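Thioesterase (Streptomyces sp. WAC02707, PDB 6VAP) probably hydrolyses aberrant or stalled acyl thioesters on carrier proteins of the borrelidin assembly line, acting as a type II, or editing, thioesterase. Local coordinates at residues A[27-32]-A[38-43]; A[59-64]-A[171-176]; A[232-235]-A[241-244]. One frame throughout, in Å; residues are numbered along the deposited sequence.

Interaction 1: residues A[27-32]-A[38-43]; sequences LICLPH and TFYHPV
Tyr40 is the main projection of this contact: its ring leans into the hollow on the side of strand 26-30 where Cys29 lies. Cys29 CB sits almost on the ring normal, 3.3 Å from the centroid of the Tyr40 ring, a CH-pi contact only 9° off the perpendicular. SG of Cys29 hangs over the same face as a longer sulfur-aromatic contact, and Phe39 CD2 covers the opposite face, leaving the phenol sandwiched. At the rim, CE2 of Tyr40 fits beside the proline step, 3.5 Å from Pro31 N and 3.8 Å from Pro31 CG. The phenol tip is fixed by one hydrogen bond, Tyr40 OH giving its proton to Leu30 O at 2.7 Å; the donor stands well above the carbonyl plane, with a C=O...O angle of 115°. Tyr40 CG is turned away from its own carbonyl carbon (chi1 -74°), which sends the ring across to the strand.

Two further bumps flank this one. Val43 CG1 meets Leu27 CD2 at 3.7 Å, the two side chains crossing at about a right angle. At the other end His32 points an edge at the face of Phe39, with centroids 4.8 Å apart; CE1 stands over the middle of that face in a T-shaped pair. ND1 of His32 is buried here and has no partner in the model. Ser98, probably the nucleophile, touches this same histidine. The strand, its trailing loop and helix 41-47 begin a beta-alpha-beta unit of the alpha/beta-hydrolase fold.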
ATOM      1  N   LEU A  27      -4.783 -10.895   2.269  1.00 20.91           N
ATOM      2  CA  LEU A  27      -3.835  -9.917   1.753  1.00 25.63           C
ATOM      3  C   LEU A  27      -4.577  -8.587   1.613  1.00 32.17           C
ATOM      4  O   LEU A  27      -5.549  -8.473   0.853  1.00 23.05           O
ATOM      5  CB  LEU A  27      -3.253 -10.363   0.413  1.00 31.22           C
ATOM      6  CG  LEU A  27      -2.407  -9.259  -0.259  1.00 31.39           C
ATOM      7  CD1 LEU A  27      -1.116  -9.079   0.469  1.00 29.56           C
ATOM      8  CD2 LEU A  27      -2.156  -9.542  -1.726  1.00 33.26           C
ATOM      9  N   ILE A  28      -4.148  -7.601   2.381  1.00 27.35           N
ATOM     10  CA  ILE A  28      -4.746  -6.274   2.341  1.00 23.09           C
ATOM     11  C   ILE A  28      -3.856  -5.419   1.479  1.00 22.97           C
ATOM     12  O   ILE A  28      -2.672  -5.289   1.783  1.00 18.03           O
ATOM     13  CB  ILE A  28      -4.873  -5.677   3.749  1.00 19.78           C
ATOM     14  CG1 ILE A  28      -5.675  -6.644   4.657  1.00 22.33           C
ATOM     15  CG2 ILE A  28      -5.568  -4.310   3.701  1.00 29.13           C
ATOM     16  CD1 ILE A  28      -5.365  -6.437   6.112  1.00 34.56           C
ATOM     17  N   CYS A  29      -4.403  -4.823   0.428  1.00 17.19           N
ATOM     18  CA  CYS A  29      -3.643  -4.108  -0.594  1.00 18.98           C
ATOM     19  C   CYS A  29      -3.992  -2.629  -0.574  1.00 20.55           C
ATOM     20  O   CYS A  29      -5.167  -2.270  -0.706  1.00 16.75           O
ATOM     21  CB  CYS A  29      -3.964  -4.694  -1.980  1.00 25.63           C
ATOM     22  SG  CYS A  29      -3.452  -6.414  -2.091  1.00 29.41           S
ATOM     23  N   LEU A  30      -2.969  -1.788  -0.467  1.00 17.55           N
ATOM     24  CA  LEU A  30      -3.100  -0.358  -0.331  1.00 21.22           C
ATOM     25  C   LEU A  30      -2.630   0.291  -1.621  1.00 23.07           C
ATOM     26  O   LEU A  30      -1.449   0.173  -1.981  1.00 15.68           O
ATOM     27  CB  LEU A  30      -2.277   0.153   0.855  1.00 23.61           C
ATOM     28  CG  LEU A  30      -2.751  -0.207   2.286  1.00 23.69           C
ATOM     29  CD1 LEU A  30      -4.210   0.003   2.491  1.00 21.89           C
ATOM     30  CD2 LEU A  30      -2.389  -1.712   2.584  1.00 24.65           C
ATOM     31  N   PRO A  31      -3.497   0.977  -2.341  1.00 24.86           N
ATOM     32  CA  PRO A  31      -3.069   1.616  -3.580  1.00 28.50           C
ATOM     33  C   PRO A  31      -2.152   2.800  -3.342  1.00 25.21           C
ATOM     34  O   PRO A  31      -2.150   3.414  -2.271  1.00 25.21           O
ATOM     35  CB  PRO A  31      -4.381   2.077  -4.198  1.00 18.98           C
ATOM     36  CG  PRO A  31      -5.409   1.243  -3.592  1.00 21.09           C
ATOM     37  CD  PRO A  31      -4.956   0.978  -2.202  1.00 24.75           C
ATOM     38  N   HIS A  32      -1.420   3.152  -4.404  1.00 24.07           N
ATOM     39  CA  HIS A  32      -0.592   4.358  -4.439  1.00 24.57           C
ATOM     40  C   HIS A  32      -1.440   5.626  -4.496  1.00 21.08           C
ATOM     41  O   HIS A  32      -2.661   5.579  -4.633  1.00 25.81           O
ATOM     42  CB  HIS A  32       0.323   4.347  -5.662  1.00 24.40           C
ATOM     43  CG  HIS A  32      -0.404   4.030  -6.937  1.00 27.56           C
ATOM     44  ND1 HIS A  32      -0.896   2.770  -7.239  1.00 28.51           N
ATOM     45  CD2 HIS A  32      -0.804   4.845  -7.939  1.00 27.20           C
ATOM     46  CE1 HIS A  32      -1.508   2.819  -8.409  1.00 26.16           C
ATOM     47  NE2 HIS A  32      -1.495   4.070  -8.835  1.00 23.33           N
ATOM     48  N   THR A  38      -9.511  -0.834  -7.633  1.00 33.58           N
ATOM     49  CA  THR A  38      -9.525  -1.633  -8.852  1.00 43.61           C
ATOM     50  C   THR A  38      -8.116  -1.933  -9.353  1.00 34.54           C
ATOM     51  O   THR A  38      -7.927  -2.873 -10.136  1.00 33.73           O
ATOM     52  CB  THR A  38     -10.325  -0.913  -9.946  1.00 38.83           C
ATOM     53  OG1 THR A  38      -9.919   0.463 -10.025  1.00 29.39           O
ATOM     54  CG2 THR A  38     -11.795  -0.968  -9.652  1.00 42.72           C
ATOM     55  N   PHE A  39      -7.130  -1.125  -8.957  1.00 26.72           N
ATOM     56  CA  PHE A  39      -5.747  -1.379  -9.349  1.00 27.37           C
ATOM     57  C   PHE A  39      -5.306  -2.792  -8.972  1.00 25.24           C
ATOM     58  O   PHE A  39      -4.489  -3.410  -9.668  1.00 24.52           O
ATOM     59  CB  PHE A  39      -4.838  -0.350  -8.678  1.00 23.05           C
ATOM     60  CG  PHE A  39      -3.384  -0.590  -8.898  1.00 30.44           C
ATOM     61  CD1 PHE A  39      -2.776  -0.227 -10.096  1.00 34.38           C
ATOM     62  CD2 PHE A  39      -2.601  -1.138  -7.904  1.00 27.16           C
ATOM     63  CE1 PHE A  39      -1.425  -0.436 -10.285  1.00 28.26           C
ATOM     64  CE2 PHE A  39      -1.263  -1.336  -8.099  1.00 28.86           C
ATOM     65  CZ  PHE A  39      -0.671  -1.008  -9.284  1.00 41.96           C
ATOM     66  N   TYR A  40      -5.842  -3.339  -7.882  1.00 21.39           N
ATOM     67  CA  TYR A  40      -5.432  -4.655  -7.401  1.00 22.89           C
ATOM     68  C   TYR A  40      -6.287  -5.811  -7.902  1.00 30.27           C
ATOM     69  O   TYR A  40      -6.133  -6.940  -7.424  1.00 24.93           O
ATOM     70  CB  TYR A  40      -5.413  -4.649  -5.892  1.00 20.59           C
ATOM     71  CG  TYR A  40      -4.238  -3.878  -5.344  1.00 19.11           C
ATOM     72  CD1 TYR A  40      -2.955  -4.374  -5.476  1.00 16.07           C
ATOM     73  CD2 TYR A  40      -4.418  -2.663  -4.671  1.00 22.52           C
ATOM     74  CE1 TYR A  40      -1.834  -3.672  -4.939  1.00 31.55           C
ATOM     75  CE2 TYR A  40      -3.336  -1.944  -4.194  1.00 22.06           C
ATOM     76  CZ  TYR A  40      -2.066  -2.448  -4.319  1.00 28.01           C
ATOM     77  OH  TYR A  40      -1.008  -1.802  -3.787  1.00 17.83           O
ATOM     78  N   HIS A  41      -7.146  -5.569  -8.883  1.00 32.52           N
ATOM     79  CA  HIS A  41      -7.922  -6.669  -9.450  1.00 36.37           C
ATOM     80  C   HIS A  41      -7.045  -7.791  -9.999  1.00 24.00           C
ATOM     81  O   HIS A  41      -7.348  -8.969  -9.739  1.00 33.61           O
ATOM     82  CB  HIS A  41      -8.854  -6.139 -10.546  1.00 39.61           C
ATOM     83  CG  HIS A  41     -10.200  -6.790 -10.561  1.00 44.83           C
ATOM     84  ND1 HIS A  41     -11.377  -6.070 -10.562  1.00 48.71           N
ATOM     85  CD2 HIS A  41     -10.551  -8.096 -10.588  1.00 54.36           C
ATOM     86  CE1 HIS A  41     -12.397  -6.911 -10.593  1.00 52.35           C
ATOM     87  NE2 HIS A  41     -11.922  -8.145 -10.614  1.00 58.54           N
ATOM     88  N   PRO A  42      -5.946  -7.525 -10.693  1.00 26.51           N
ATOM     89  CA  PRO A  42      -5.066  -8.636 -11.104  1.00 24.79           C
ATOM     90  C   PRO A  42      -4.532  -9.475  -9.950  1.00 21.93           C
ATOM     91  O   PRO A  42      -4.393 -10.701 -10.082  1.00 22.97           O
ATOM     92  CB  PRO A  42      -3.935  -7.923 -11.844  1.00 23.78           C
ATOM     93  CG  PRO A  42      -4.488  -6.601 -12.264  1.00 38.77           C
ATOM     94  CD  PRO A  42      -5.443  -6.215 -11.125  1.00 24.96           C
ATOM     95  N   VAL A  43      -4.236  -8.863  -8.807  1.00 20.79           N
ATOM     96  CA  VAL A  43      -3.784  -9.644  -7.652  1.00 25.50           C
ATOM     97  C   VAL A  43      -4.908 -10.570  -7.167  1.00 20.57           C
ATOM     98  O   VAL A  43      -4.732 -11.780  -6.954  1.00 21.49           O
ATOM     99  CB  VAL A  43      -3.297  -8.701  -6.534  1.00 27.49           C
ATOM    100  CG1 VAL A  43      -2.906  -9.509  -5.305  1.00 26.50           C
ATOM    101  CG2 VAL A  43      -2.161  -7.863  -7.025  1.00 30.31           C
TER

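Interaction 2: residues A[59-64]-A[171-176]; sequences PGRQDR and LPAIRG
The guanidinium of Arg61 offers one of its faces to the methyl group of Ala173, with Ala173 CB 3.9 Å from Arg61 NH2, while its edge is occupied by Pro59 O. That carbonyl lies within 2° of the guanidinium plane and accepts a bond of 3.0 Å from Arg61 NH2, nearly straight at 165°; a longer, weak one comes from NE. A bent chain brings the group back over its own loop, since chi2 and chi3 both depart from the extended form. The third nitrogen, NH1, looks outside the two segments, to a salt bridge with Asp177 on the same helix and to Gly35 O, so NH1 has two partners of its own, besides the Pro59 carbonyl held by NH2.

Next to Arg61 the backbones come close. Gly60, with a positive phi (100°) and no side chain, lets the CA atoms of Gly60 and Ala173 approach to 5.1 Å. Ala173 CB then rests 3.1 Å from Gly60 O, a tight carbon-oxygen contact. The same carbonyl receives a bond of 2.8 Å from a water, which in turn accepts one from Ala173 N at 3.3 Å. Ala173 N makes no bond to the preceding turn, so the water, at a rather long distance, takes the place of the helical acceptor missing at the kink. Thus the loop after strand 52-56 meets helix 167-182, part of the insertion between strands 120-124 and 196-201, consistent with the lid of alpha/beta-hydrolase thioesterases.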
ATOM      1  N   PRO A  59     -11.397   7.351   0.201  1.00 25.41           N
ATOM      2  CA  PRO A  59     -12.415   8.348  -0.153  1.00 24.30           C
ATOM      3  C   PRO A  59     -11.946   9.234  -1.295  1.00 26.50           C
ATOM      4  O   PRO A  59     -10.752   9.525  -1.442  1.00 24.22           O
ATOM      5  CB  PRO A  59     -12.585   9.166   1.130  1.00 29.29           C
ATOM      6  CG  PRO A  59     -12.113   8.248   2.241  1.00 30.81           C
ATOM      7  CD  PRO A  59     -10.999   7.416   1.616  1.00 24.87           C
ATOM      8  N   GLY A  60     -12.918   9.677  -2.089  1.00 29.49           N
ATOM      9  CA  GLY A  60     -12.690  10.688  -3.088  1.00 28.43           C
ATOM     10  C   GLY A  60     -12.508  10.190  -4.502  1.00 33.66           C
ATOM     11  O   GLY A  60     -12.285  11.007  -5.398  1.00 34.73           O
ATOM     12  N   ARG A  61     -12.604   8.892  -4.744  1.00 35.53           N
ATOM     13  CA  ARG A  61     -12.392   8.346  -6.074  1.00 27.36           C
ATOM     14  C   ARG A  61     -13.507   7.379  -6.437  1.00 40.74           C
ATOM     15  O   ARG A  61     -14.059   6.689  -5.574  1.00 41.73           O
ATOM     16  CB  ARG A  61     -11.037   7.634  -6.169  1.00 30.01           C
ATOM     17  CG  ARG A  61     -10.948   6.371  -5.319  1.00 38.79           C
ATOM     18  CD  ARG A  61      -9.579   6.278  -4.660  1.00 27.68           C
ATOM     19  NE  ARG A  61      -9.354   7.407  -3.766  1.00 43.19           N
ATOM     20  CZ  ARG A  61      -8.195   8.027  -3.622  1.00 34.05           C
ATOM     21  NH1 ARG A  61      -7.135   7.600  -4.284  1.00 28.53           N
ATOM     22  NH2 ARG A  61      -8.101   9.049  -2.774  1.00 34.18           N
ATOM     23  N   GLN A  62     -13.825   7.338  -7.733  1.00 44.06           N
ATOM     24  CA  GLN A  62     -14.816   6.413  -8.269  1.00 48.26           C
ATOM     25  C   GLN A  62     -16.123   6.528  -7.497  1.00 33.43           C
ATOM     26  O   GLN A  62     -16.741   7.590  -7.488  1.00 39.97           O
ATOM     27  CB  GLN A  62     -14.276   4.984  -8.251  1.00 40.74           C
ATOM     28  CG  GLN A  62     -12.951   4.830  -9.026  1.00 45.16           C
ATOM     29  CD  GLN A  62     -12.402   3.411  -8.949  1.00 43.94           C
ATOM     30  OE1 GLN A  62     -12.670   2.683  -8.005  1.00 39.60           O
ATOM     31  NE2 GLN A  62     -11.626   3.020  -9.955  1.00 47.77           N
ATOM     32  N   ASP A  63     -16.583   5.440  -6.886  1.00 31.96           N
ATOM     33  CA  ASP A  63     -17.870   5.459  -6.207  1.00 33.35           C
ATOM     34  C   ASP A  63     -17.820   6.312  -4.952  1.00 36.82           C
ATOM     35  O   ASP A  63     -18.881   6.682  -4.442  1.00 37.59           O
ATOM     36  CB  ASP A  63     -18.302   4.038  -5.843  1.00 53.52           C
ATOM     37  CG  ASP A  63     -17.315   3.360  -4.910  1.00 43.83           C
ATOM     38  OD1 ASP A  63     -16.194   3.051  -5.354  1.00 36.63           O
ATOM     39  OD2 ASP A  63     -17.669   3.146  -3.743  1.00 41.52           O
ATOM     40  N   ARG A  64     -16.623   6.624  -4.433  1.00 38.89           N
ATOM     41  CA  ARG A  64     -16.466   7.508  -3.280  1.00 32.28           C
ATOM     42  C   ARG A  64     -16.121   8.952  -3.671  1.00 31.59           C
ATOM     43  O   ARG A  64     -15.629   9.716  -2.834  1.00 36.43           O
ATOM     44  CB  ARG A  64     -15.388   6.950  -2.349  1.00 41.05           C
ATOM     45  CG  ARG A  64     -15.586   5.503  -1.954  1.00 31.89           C
ATOM     46  CD  ARG A  64     -14.687   5.127  -0.829  1.00 33.01           C
ATOM     47  NE  ARG A  64     -15.140   5.691   0.436  1.00 31.39           N
ATOM     48  CZ  ARG A  64     -14.584   5.479   1.627  1.00 29.65           C
ATOM     49  NH1 ARG A  64     -13.479   4.761   1.739  1.00 30.32           N
ATOM     50  NH2 ARG A  64     -15.105   6.063   2.705  1.00 48.86           N
ATOM     51  N   LEU A 171      -8.934  15.189  -9.680  1.00 46.17           N
ATOM     52  CA  LEU A 171      -7.784  15.931  -9.174  1.00 51.37           C
ATOM     53  C   LEU A 171      -7.844  16.154  -7.673  1.00 36.37           C
ATOM     54  O   LEU A 171      -6.817  15.963  -7.001  1.00 42.95           O
ATOM     55  CB  LEU A 171      -7.664  17.260  -9.918  1.00 49.42           C
ATOM     56  CG  LEU A 171      -6.236  17.685 -10.270  1.00 60.59           C
ATOM     57  CD1 LEU A 171      -5.553  16.675 -11.177  1.00 61.94           C
ATOM     58  CD2 LEU A 171      -6.247  19.064 -10.920  1.00 63.76           C
ATOM     59  N   PRO A 172      -8.974  16.556  -7.091  1.00 49.70           N
ATOM     60  CA  PRO A 172      -9.004  16.727  -5.629  1.00 40.26           C
ATOM     61  C   PRO A 172      -8.547  15.495  -4.879  1.00 34.13           C
ATOM     62  O   PRO A 172      -7.869  15.619  -3.851  1.00 32.34           O
ATOM     63  CB  PRO A 172     -10.479  17.064  -5.343  1.00 49.60           C
ATOM     64  CG  PRO A 172     -10.989  17.655  -6.619  1.00 47.49           C
ATOM     65  CD  PRO A 172     -10.241  16.962  -7.730  1.00 51.22           C
ATOM     66  N   ALA A 173      -8.903  14.304  -5.365  1.00 47.16           N
ATOM     67  CA  ALA A 173      -8.466  13.077  -4.707  1.00 42.08           C
ATOM     68  C   ALA A 173      -6.979  12.820  -4.934  1.00 37.38           C
ATOM     69  O   ALA A 173      -6.273  12.382  -4.013  1.00 33.97           O
ATOM     70  CB  ALA A 173      -9.288  11.892  -5.208  1.00144.64           C
ATOM     71  N   ILE A 174      -6.478  13.102  -6.140  1.00 29.45           N
ATOM     72  CA  ILE A 174      -5.050  12.935  -6.402  1.00 27.80           C
ATOM     73  C   ILE A 174      -4.234  13.910  -5.559  1.00 27.02           C
ATOM     74  O   ILE A 174      -3.234  13.537  -4.945  1.00 25.17           O
ATOM     75  CB  ILE A 174      -4.763  13.116  -7.901  1.00 29.47           C
ATOM     76  CG1 ILE A 174      -5.559  12.067  -8.725  1.00 30.69           C
ATOM     77  CG2 ILE A 174      -3.270  13.024  -8.182  1.00 30.65           C
ATOM     78  CD1 ILE A 174      -5.563  12.342 -10.200  1.00 37.05           C
ATOM     79  N   ARG A 175      -4.665  15.164  -5.488  1.00 28.81           N
ATOM     80  CA  ARG A 175      -3.946  16.151  -4.691  1.00 29.11           C
ATOM     81  C   ARG A 175      -3.922  15.737  -3.231  1.00 27.16           C
ATOM     82  O   ARG A 175      -2.866  15.741  -2.605  1.00 25.96           O
ATOM     83  CB  ARG A 175      -4.581  17.533  -4.865  1.00 34.58           C
ATOM     84  CG  ARG A 175      -3.823  18.663  -4.163  1.00 35.67           C
ATOM     85  CD  ARG A 175      -4.593  19.968  -4.234  1.00 35.93           C
ATOM     86  NE  ARG A 175      -4.759  20.450  -5.610  1.00 49.72           N
ATOM     87  CZ  ARG A 175      -3.807  21.058  -6.320  1.00 53.62           C
ATOM     88  NH1 ARG A 175      -2.598  21.258  -5.798  1.00 48.93           N
ATOM     89  NH2 ARG A 175      -4.066  21.473  -7.559  1.00 57.82           N
ATOM     90  N   GLY A 176      -5.082  15.375  -2.672  1.00 27.60           N
ATOM     91  CA  GLY A 176      -5.128  14.884  -1.301  1.00 32.68           C
ATOM     92  C   GLY A 176      -4.224  13.688  -1.054  1.00 24.06           C
ATOM     93  O   GLY A 176      -3.577  13.599  -0.011  1.00 30.20           O
TER
HETATM   94  O   HOH W   1     -11.717  13.416  -6.748  1.00 64.70           O

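Interaction 3: residues A[232-235]-A[241-244]; sequences HFYL and AILG
Ile242 carries this contact, burying about 64 Å² against Leu235 and Tyr234, each of which gives up about 20 Å². Its delta methyl does all the touching: Ile242 CD1 lies 3.4 Å from Leu235 CB and an equal 3.4 Å from Tyr234 CE2. The first pair is pressed closer than two carbons normally pack. An extended outer torsion (chi2 179°) stretches the isoleucine arm from the helix so that the methyl lands in the notch between the two side chains. Ile242 CD1 comes to the Tyr234 ring obliquely, 3.9 Å from Tyr234 CZ, and the two side chains cross at about a right angle. Leu235 CB completes the notch by sitting 3.8 Å above one face of the Tyr234 ring, displaced toward the rim.

The tyrosine is held at its polar end as well, where its hydroxyl hydrogen-bonds to Ser124 OG, and its ring stacks with Phe228. The contact itself is purely apolar. The same loop carries His232, hydrogen-bonded to Ser98 and Asp204 in an arrangement consistent with the catalytic triad. Around this join, Ile242 also packs on Phe95 and Leu235 on His97, both of strand 92-97, while the next helical residue, Leu243, reaches Ala46 of helix 41-47; helix 239-250 is thereby packed against central strand and neighbouring helix together.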
ATOM      1  N   HIS A 232       9.402   3.790 -10.902  1.00 20.18           N
ATOM      2  CA  HIS A 232       8.468   3.831  -9.783  1.00 19.62           C
ATOM      3  C   HIS A 232       7.315   2.856  -9.963  1.00 20.63           C
ATOM      4  O   HIS A 232       6.761   2.371  -8.975  1.00 23.60           O
ATOM      5  CB  HIS A 232       7.905   5.243  -9.619  1.00 29.53           C
ATOM      6  CG  HIS A 232       7.287   5.490  -8.279  1.00 27.07           C
ATOM      7  ND1 HIS A 232       8.022   5.530  -7.110  1.00 34.01           N
ATOM      8  CD2 HIS A 232       6.001   5.717  -7.927  1.00 35.27           C
ATOM      9  CE1 HIS A 232       7.213   5.790  -6.097  1.00 28.49           C
ATOM     10  NE2 HIS A 232       5.981   5.899  -6.566  1.00 40.67           N
ATOM     11  N   PHE A 233       6.904   2.601 -11.201  1.00 21.49           N
ATOM     12  CA  PHE A 233       5.887   1.600 -11.517  1.00 19.55           C
ATOM     13  C   PHE A 233       6.456   0.375 -12.236  1.00 20.05           C
ATOM     14  O   PHE A 233       5.854  -0.176 -13.178  1.00 17.81           O
ATOM     15  CB  PHE A 233       4.768   2.249 -12.307  1.00 21.41           C
ATOM     16  CG  PHE A 233       3.847   3.082 -11.427  1.00 20.12           C
ATOM     17  CD1 PHE A 233       4.188   4.366 -11.077  1.00 41.13           C
ATOM     18  CD2 PHE A 233       2.676   2.553 -10.936  1.00 20.04           C
ATOM     19  CE1 PHE A 233       3.347   5.139 -10.271  1.00 49.56           C
ATOM     20  CE2 PHE A 233       1.825   3.299 -10.134  1.00 21.62           C
ATOM     21  CZ  PHE A 233       2.169   4.612  -9.810  1.00 35.40           C
ATOM     22  N   TYR A 234       7.661  -0.025 -11.801  1.00 18.69           N
ATOM     23  CA  TYR A 234       8.220  -1.306 -12.221  1.00 16.68           C
ATOM     24  C   TYR A 234       7.199  -2.437 -12.112  1.00 16.52           C
ATOM     25  O   TYR A 234       7.213  -3.371 -12.908  1.00 22.85           O
ATOM     26  CB  TYR A 234       9.449  -1.638 -11.369  1.00 14.34           C
ATOM     27  CG  TYR A 234       9.012  -2.104  -9.995  1.00 28.70           C
ATOM     28  CD1 TYR A 234       8.638  -1.198  -9.030  1.00 26.43           C
ATOM     29  CD2 TYR A 234       8.924  -3.464  -9.691  1.00 20.16           C
ATOM     30  CE1 TYR A 234       8.189  -1.632  -7.772  1.00 27.77           C
ATOM     31  CE2 TYR A 234       8.466  -3.895  -8.464  1.00 24.50           C
ATOM     32  CZ  TYR A 234       8.094  -2.975  -7.520  1.00 30.01           C
ATOM     33  OH  TYR A 234       7.661  -3.411  -6.320  1.00 30.76           O
ATOM     34  N   LEU A 235       6.317  -2.395 -11.135  1.00 20.76           N
ATOM     35  CA  LEU A 235       5.517  -3.572 -10.828  1.00 21.32           C
ATOM     36  C   LEU A 235       4.535  -3.923 -11.935  1.00 19.80           C
ATOM     37  O   LEU A 235       4.044  -5.058 -11.984  1.00 23.00           O
ATOM     38  CB  LEU A 235       4.764  -3.330  -9.502  1.00 23.74           C
ATOM     39  CG  LEU A 235       3.521  -2.444  -9.524  1.00 19.89           C
ATOM     40  CD1 LEU A 235       2.902  -2.469  -8.082  1.00 26.76           C
ATOM     41  CD2 LEU A 235       3.807  -1.027  -9.893  1.00 22.04           C
ATOM     42  N   ALA A 241       6.044 -11.901 -11.333  1.00 24.91           N
ATOM     43  CA  ALA A 241       7.094 -12.109 -10.335  1.00 30.64           C
ATOM     44  C   ALA A 241       6.651 -11.634  -8.945  1.00 23.28           C
ATOM     45  O   ALA A 241       6.889 -12.300  -7.929  1.00 25.23           O
ATOM     46  CB  ALA A 241       8.369 -11.374 -10.763  1.00 31.20           C
ATOM     47  N   ILE A 242       6.032 -10.465  -8.866  1.00 24.08           N
ATOM     48  CA  ILE A 242       5.589  -9.981  -7.560  1.00 26.07           C
ATOM     49  C   ILE A 242       4.496 -10.875  -6.976  1.00 35.48           C
ATOM     50  O   ILE A 242       4.422 -11.085  -5.758  1.00 25.08           O
ATOM     51  CB  ILE A 242       5.124  -8.524  -7.681  1.00 28.55           C
ATOM     52  CG1 ILE A 242       6.327  -7.654  -8.085  1.00 36.04           C
ATOM     53  CG2 ILE A 242       4.518  -8.060  -6.362  1.00 35.49           C
ATOM     54  CD1 ILE A 242       5.988  -6.195  -8.253  1.00 40.05           C
ATOM     55  N   LEU A 243       3.610 -11.384  -7.827  1.00 18.11           N
ATOM     56  CA  LEU A 243       2.578 -12.302  -7.360  1.00 24.52           C
ATOM     57  C   LEU A 243       3.180 -13.583  -6.792  1.00 24.84           C
ATOM     58  O   LEU A 243       2.679 -14.112  -5.786  1.00 29.04           O
ATOM     59  CB  LEU A 243       1.613 -12.634  -8.493  1.00 35.65           C
ATOM     60  CG  LEU A 243       0.886 -11.479  -9.130  1.00 41.73           C
ATOM     61  CD1 LEU A 243       0.088 -11.983 -10.367  1.00 49.59           C
ATOM     62  CD2 LEU A 243      -0.039 -10.803  -8.142  1.00 40.41           C
ATOM     63  N   GLY A 244       4.235 -14.104  -7.430  1.00 26.31           N
ATOM     64  CA  GLY A 244       4.934 -15.240  -6.856  1.00 26.11           C
ATOM     65  C   GLY A 244       5.627 -14.926  -5.539  1.00 27.03           C
ATOM     66  O   GLY A 244       5.725 -15.783  -4.663  1.00 27.72           O
TER

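In the fold
Along the chain the three contacts follow in series within one alpha/beta-hydrolase domain. Interactions 1 and 3 have centres about 12 Å apart and touch: Phe233 packs on His32, Leu235 on Phe39 and Leu243 on Val43, so helices 41-47 and 239-250 adjoin each other near strands 26-30 and 92-97. Interaction 2 is more peripheral, its centre about 16 Å from that of interaction 1, which it meets through a probable hydrogen bond between Thr38 and Gln62. Interactions 2 and 3 remain about 10 Å apart at their nearest atoms. With His32 touching Ser98 and His232 within segment 232-235, interactions 1 and 3 border the probable catalytic centre, whereas interaction 2 ties the core to the inserted helical region.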